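Local atomic coordinates of putative phosphohydrolase (Shewanella amazonensis, PDB entry 3M1T), a protein that is of uncertain function, a putative phosphohydrolase with an all-helical HDOD domain that may act in signal transduction. Residues Glu13-Pro18 against Ala183-Ser188; Ala50-Leu55 against Ile87-Val92. One frame throughout, in Å; residues are numbered along the deposited sequence.

Contact 1: residues Glu13-Pro18 against Ala183-Ser188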
# COMPACT_ATOMS: atom_id res chain seq x y z
N GLU A 13 13.80 7.25 14.72
CA GLU A 13 12.58 6.98 15.46
C GLU A 13 11.69 5.94 14.80
O GLU A 13 10.73 5.48 15.42
CB GLU A 13 11.83 8.29 15.66
CG GLU A 13 12.62 9.22 16.56
CD GLU A 13 12.02 10.62 16.63
OE1 GLU A 13 10.85 10.79 16.25
OE2 GLU A 13 12.75 11.53 17.06
N LEU A 14 11.97 5.57 13.56
CA LEU A 14 11.07 4.71 12.85
C LEU A 14 11.08 3.32 13.46
O LEU A 14 12.12 2.88 13.98
CB LEU A 14 11.51 4.58 11.36
CG LEU A 14 11.43 5.86 10.53
CD1 LEU A 14 12.09 5.67 9.18
CD2 LEU A 14 9.97 6.27 10.31
N PRO A 15 9.99 2.61 13.31
CA PRO A 15 9.97 1.26 13.79
C PRO A 15 10.93 0.37 13.04
O PRO A 15 11.14 0.56 11.83
CB PRO A 15 8.55 0.82 13.53
CG PRO A 15 8.08 1.66 12.50
CD PRO A 15 8.69 2.99 12.75
N ARG A 16 11.50 -0.56 13.78
CA ARG A 16 12.49 -1.47 13.25
C ARG A 16 11.86 -2.84 13.08
O ARG A 16 11.13 -3.32 13.96
CB ARG A 16 13.65 -1.59 14.20
CG ARG A 16 14.74 -0.54 13.94
CD ARG A 16 16.05 -1.23 13.73
NE ARG A 16 17.01 -0.79 14.73
CZ ARG A 16 18.12 -1.46 15.04
NH1 ARG A 16 18.42 -2.61 14.45
NH2 ARG A 16 18.94 -0.97 15.98
N LEU A 17 12.15 -3.47 11.94
CA LEU A 17 11.73 -4.85 11.74
C LEU A 17 12.59 -5.80 12.58
O LEU A 17 13.79 -5.60 12.71
CB LEU A 17 11.86 -5.22 10.28
CG LEU A 17 10.95 -4.43 9.33
CD1 LEU A 17 11.34 -4.84 7.86
CD2 LEU A 17 9.47 -4.68 9.70
N PRO A 18 11.96 -6.86 13.09
CA PRO A 18 12.75 -7.94 13.70
C PRO A 18 13.68 -8.52 12.66
O PRO A 18 13.33 -8.56 11.46
CB PRO A 18 11.68 -8.96 14.08
CG PRO A 18 10.42 -8.23 14.18
CD PRO A 18 10.52 -7.14 13.14
N ALA A 183 6.95 7.11 2.91
CA ALA A 183 8.02 6.84 1.97
C ALA A 183 9.35 6.57 2.70
O ALA A 183 10.13 5.67 2.34
CB ALA A 183 8.20 8.01 0.97
N LEU A 184 9.60 7.40 3.70
CA LEU A 184 10.81 7.23 4.53
C LEU A 184 10.83 5.89 5.19
O LEU A 184 11.92 5.26 5.23
CB LEU A 184 10.86 8.33 5.59
CG LEU A 184 12.16 8.44 6.33
CD1 LEU A 184 13.24 9.06 5.43
CD2 LEU A 184 12.03 9.25 7.64
N LEU A 185 9.71 5.41 5.69
CA LEU A 185 9.60 4.05 6.30
C LEU A 185 9.95 3.02 5.23
O LEU A 185 10.74 2.09 5.49
CB LEU A 185 8.21 3.78 6.88
CG LEU A 185 8.06 2.44 7.58
CD1 LEU A 185 8.98 2.37 8.82
CD2 LEU A 185 6.62 2.13 7.90
N ALA A 186 9.31 3.12 4.07
CA ALA A 186 9.56 2.14 2.99
C ALA A 186 11.02 2.13 2.64
O ALA A 186 11.59 1.06 2.40
CB ALA A 186 8.69 2.45 1.78
N GLN A 187 11.65 3.28 2.57
CA GLN A 187 13.06 3.38 2.28
C GLN A 187 13.88 2.69 3.39
O GLN A 187 14.80 1.89 3.12
CB GLN A 187 13.47 4.82 2.14
CG GLN A 187 14.89 5.01 1.67
CD GLN A 187 15.18 6.46 1.50
OE1 GLN A 187 15.35 7.17 2.51
NE2 GLN A 187 15.12 6.96 0.25
N SER A 188 13.53 2.97 4.64
CA SER A 188 14.25 2.38 5.76
C SER A 188 14.14 0.85 5.80
O SER A 188 15.07 0.14 6.23
CB SER A 188 13.72 2.97 7.05
OG SER A 188 14.33 2.47 8.23
O HOH W 1 13.48 0.84 10.33
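L14 reaches from an extended loop onto the last turns of helix 178-188, and one methyl does most of the touching. Its CD1 lies 3.8 Å from S188 CB and, to another side, 3.9 Å from L184 CD2, so the branch tip rests between residues one helical turn apart. The two leucine side chains cross obliquely. L185, next along the helix, makes the second apolar contact: its CD1 meets the ring of P15 at 3.9 Å from CG, crossing it at about a right angle, and lies 4.2 Å from L14 CB. With CG anti to its carbonyl carbon (chi1 -66°), L14 extends CD1 to the helix, and both helix leucines, CG anti to the backbone N, bring their ends nearer the loop. Polar linkage comes through a water, which donates to P15 O at 2.8 Å and also hydrogen-bonds S188 OG at 2.8 Å. The same P15 O accepts a hydrogen bond from W189 NE1, so two donors, the water and the indole just past the helix end, grip this carbonyl. Further out, L144 of helix 140-148 packs on L14, P15 and L185, while V11 and M2 touch L184. This is plain packing of the loop leading into helix 19-29 against the end of an HDOD-domain helix. Chemically, the direct join is apolar, and the polar P15 carbonyl beside it is satisfied by water and indole.

Contact 2: residues Ala50-Leu55 against Ile87-Val92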
# COMPACT_ATOMS: atom_id res chain seq x y z
N ALA A 50 0.71 -18.89 8.02
CA ALA A 50 -0.74 -19.04 8.14
C ALA A 50 -1.45 -17.81 7.62
O ALA A 50 -2.47 -17.92 6.95
CB ALA A 50 -1.17 -19.32 9.58
N ARG A 51 -0.90 -16.63 7.94
CA ARG A 51 -1.47 -15.37 7.46
C ARG A 51 -1.37 -15.29 5.94
O ARG A 51 -2.32 -14.85 5.28
CB ARG A 51 -0.77 -14.17 8.11
CG ARG A 51 -1.38 -12.81 7.71
CD ARG A 51 -0.61 -11.63 8.31
NE ARG A 51 -0.44 -11.85 9.75
CZ ARG A 51 0.72 -11.85 10.41
NH1 ARG A 51 1.92 -11.62 9.83
NH2 ARG A 51 0.67 -12.10 11.71
N VAL A 52 -0.23 -15.69 5.38
CA VAL A 52 -0.06 -15.72 3.92
C VAL A 52 -1.14 -16.59 3.28
O VAL A 52 -1.80 -16.19 2.30
CB VAL A 52 1.35 -16.21 3.53
CG1 VAL A 52 1.48 -16.43 2.05
CG2 VAL A 52 2.37 -15.21 4.01
N LEU A 53 -1.35 -17.77 3.84
CA LEU A 53 -2.33 -18.68 3.26
C LEU A 53 -3.77 -18.18 3.40
O LEU A 53 -4.58 -18.38 2.50
CB LEU A 53 -2.17 -20.08 3.86
CG LEU A 53 -0.91 -20.83 3.44
CD1 LEU A 53 -0.81 -22.17 4.17
CD2 LEU A 53 -0.84 -21.04 1.92
N ARG A 54 -4.11 -17.51 4.50
CA ARG A 54 -5.43 -16.89 4.61
C ARG A 54 -5.66 -15.83 3.55
O ARG A 54 -6.78 -15.71 3.01
CB ARG A 54 -5.60 -16.23 5.98
CG ARG A 54 -5.79 -17.25 7.12
CD ARG A 54 -6.43 -16.61 8.33
NE ARG A 54 -5.62 -15.54 8.94
CZ ARG A 54 -4.54 -15.75 9.71
NH1 ARG A 54 -4.10 -16.97 9.95
NH2 ARG A 54 -3.91 -14.72 10.27
N LEU A 55 -4.63 -15.04 3.27
CA LEU A 55 -4.72 -14.06 2.18
C LEU A 55 -4.84 -14.76 0.85
O LEU A 55 -5.62 -14.32 -0.00
CB LEU A 55 -3.51 -13.13 2.16
CG LEU A 55 -3.41 -12.17 3.36
CD1 LEU A 55 -2.18 -11.28 3.19
CD2 LEU A 55 -4.64 -11.31 3.52
N ILE A 87 5.13 -10.35 1.41
CA ILE A 87 5.43 -8.96 1.73
C ILE A 87 4.28 -8.37 2.50
O ILE A 87 4.46 -7.74 3.52
CB ILE A 87 5.72 -8.16 0.46
CG1 ILE A 87 7.04 -8.63 -0.14
CG2 ILE A 87 5.74 -6.62 0.78
CD1 ILE A 87 7.25 -8.18 -1.60
N ALA A 88 3.06 -8.51 1.96
CA ALA A 88 1.88 -8.01 2.65
C ALA A 88 1.74 -8.51 4.08
O ALA A 88 1.51 -7.71 5.02
CB ALA A 88 0.56 -8.33 1.82
N SER A 89 1.96 -9.82 4.26
CA SER A 89 1.77 -10.44 5.57
C SER A 89 2.84 -9.96 6.55
O SER A 89 2.57 -9.69 7.71
CB SER A 89 1.82 -11.95 5.45
OG SER A 89 0.76 -12.37 4.63
N ALA A 90 4.05 -9.77 6.04
CA ALA A 90 5.14 -9.26 6.87
C ALA A 90 4.89 -7.81 7.32
O ALA A 90 5.07 -7.47 8.50
CB ALA A 90 6.49 -9.37 6.15
N VAL A 91 4.49 -6.97 6.38
CA VAL A 91 4.19 -5.60 6.69
C VAL A 91 3.03 -5.48 7.71
O VAL A 91 3.16 -4.74 8.69
CB VAL A 91 3.90 -4.81 5.39
CG1 VAL A 91 3.36 -3.43 5.72
CG2 VAL A 91 5.19 -4.73 4.49
N VAL A 92 1.96 -6.21 7.48
CA VAL A 92 0.81 -6.23 8.40
C VAL A 92 1.25 -6.62 9.80
O VAL A 92 0.90 -5.99 10.78
CB VAL A 92 -0.33 -7.17 7.87
CG1 VAL A 92 -1.35 -7.47 9.01
CG2 VAL A 92 -1.00 -6.56 6.59
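The guanidinium of R54 lies over the backbone of its own helix, R51 CA sitting 3.7 Å above one face and offset toward the rim; its NE and NH2 bond to the carbonyls of Q273 and L274 in the C-terminal tail. The guanidinium of R51 instead turns to the partner helix, where S89 O approaches it obliquely. Here two helices of the all-helical HDOD domain, 46-56 and 79-94, pack across each other; the axes of segments 50-55 and 87-92 approach to 9.1 Å, with 123° between their N-to-C directions. S89 carries the centre of the contact. Its CB is directed at helix 46-56, and CB and OG meet R51, V52 and L55. The aliphatic part of R51 runs alongside, CD lying 3.8 Å from S89 CB, before the bend at chi3 (-50°) brings NH1 round to the S89 carbonyl. The hydroxyl, facing mostly carbon on this side, is satisfied within its own helix by L85 O, one turn back. V52 CG2 lies only 3.3 Å from S89 OG, and L55 CD1 closes over the same oxygen at 3.5 Å. At the margins, L55 CD1 touches A88 CB, and V92 borders the R51 chain; L274 also covers L55 and V92. R51 was modelled in two conformers; in the one described, NH1 donates to S89 O at 2.9 Å, bent to 133° at the hydrogen and with the nitrogen above the carbonyl plane.

In the fold
From the N terminus the chain passes helix 5-8 and enters the loop 13-18, the first half of contact 1. It then runs through helix 19-29 and helix 35-43 to helix 46-56, and contact 2 closes a short loop when helix 79-94 comes back against it. Only much later, after helices 103-124 to 166-174, does helix 178-188 return to the 13-18 loop and close contact 1. The smaller loop therefore sits wholly within the larger one, without crossing. The two centres are 18 Å apart and the contacts do not touch. Helix 19-29 directly follows segment 13-18 and packs on I87 and A90, whose side chains leave segment 87-92 away from helix 46-56.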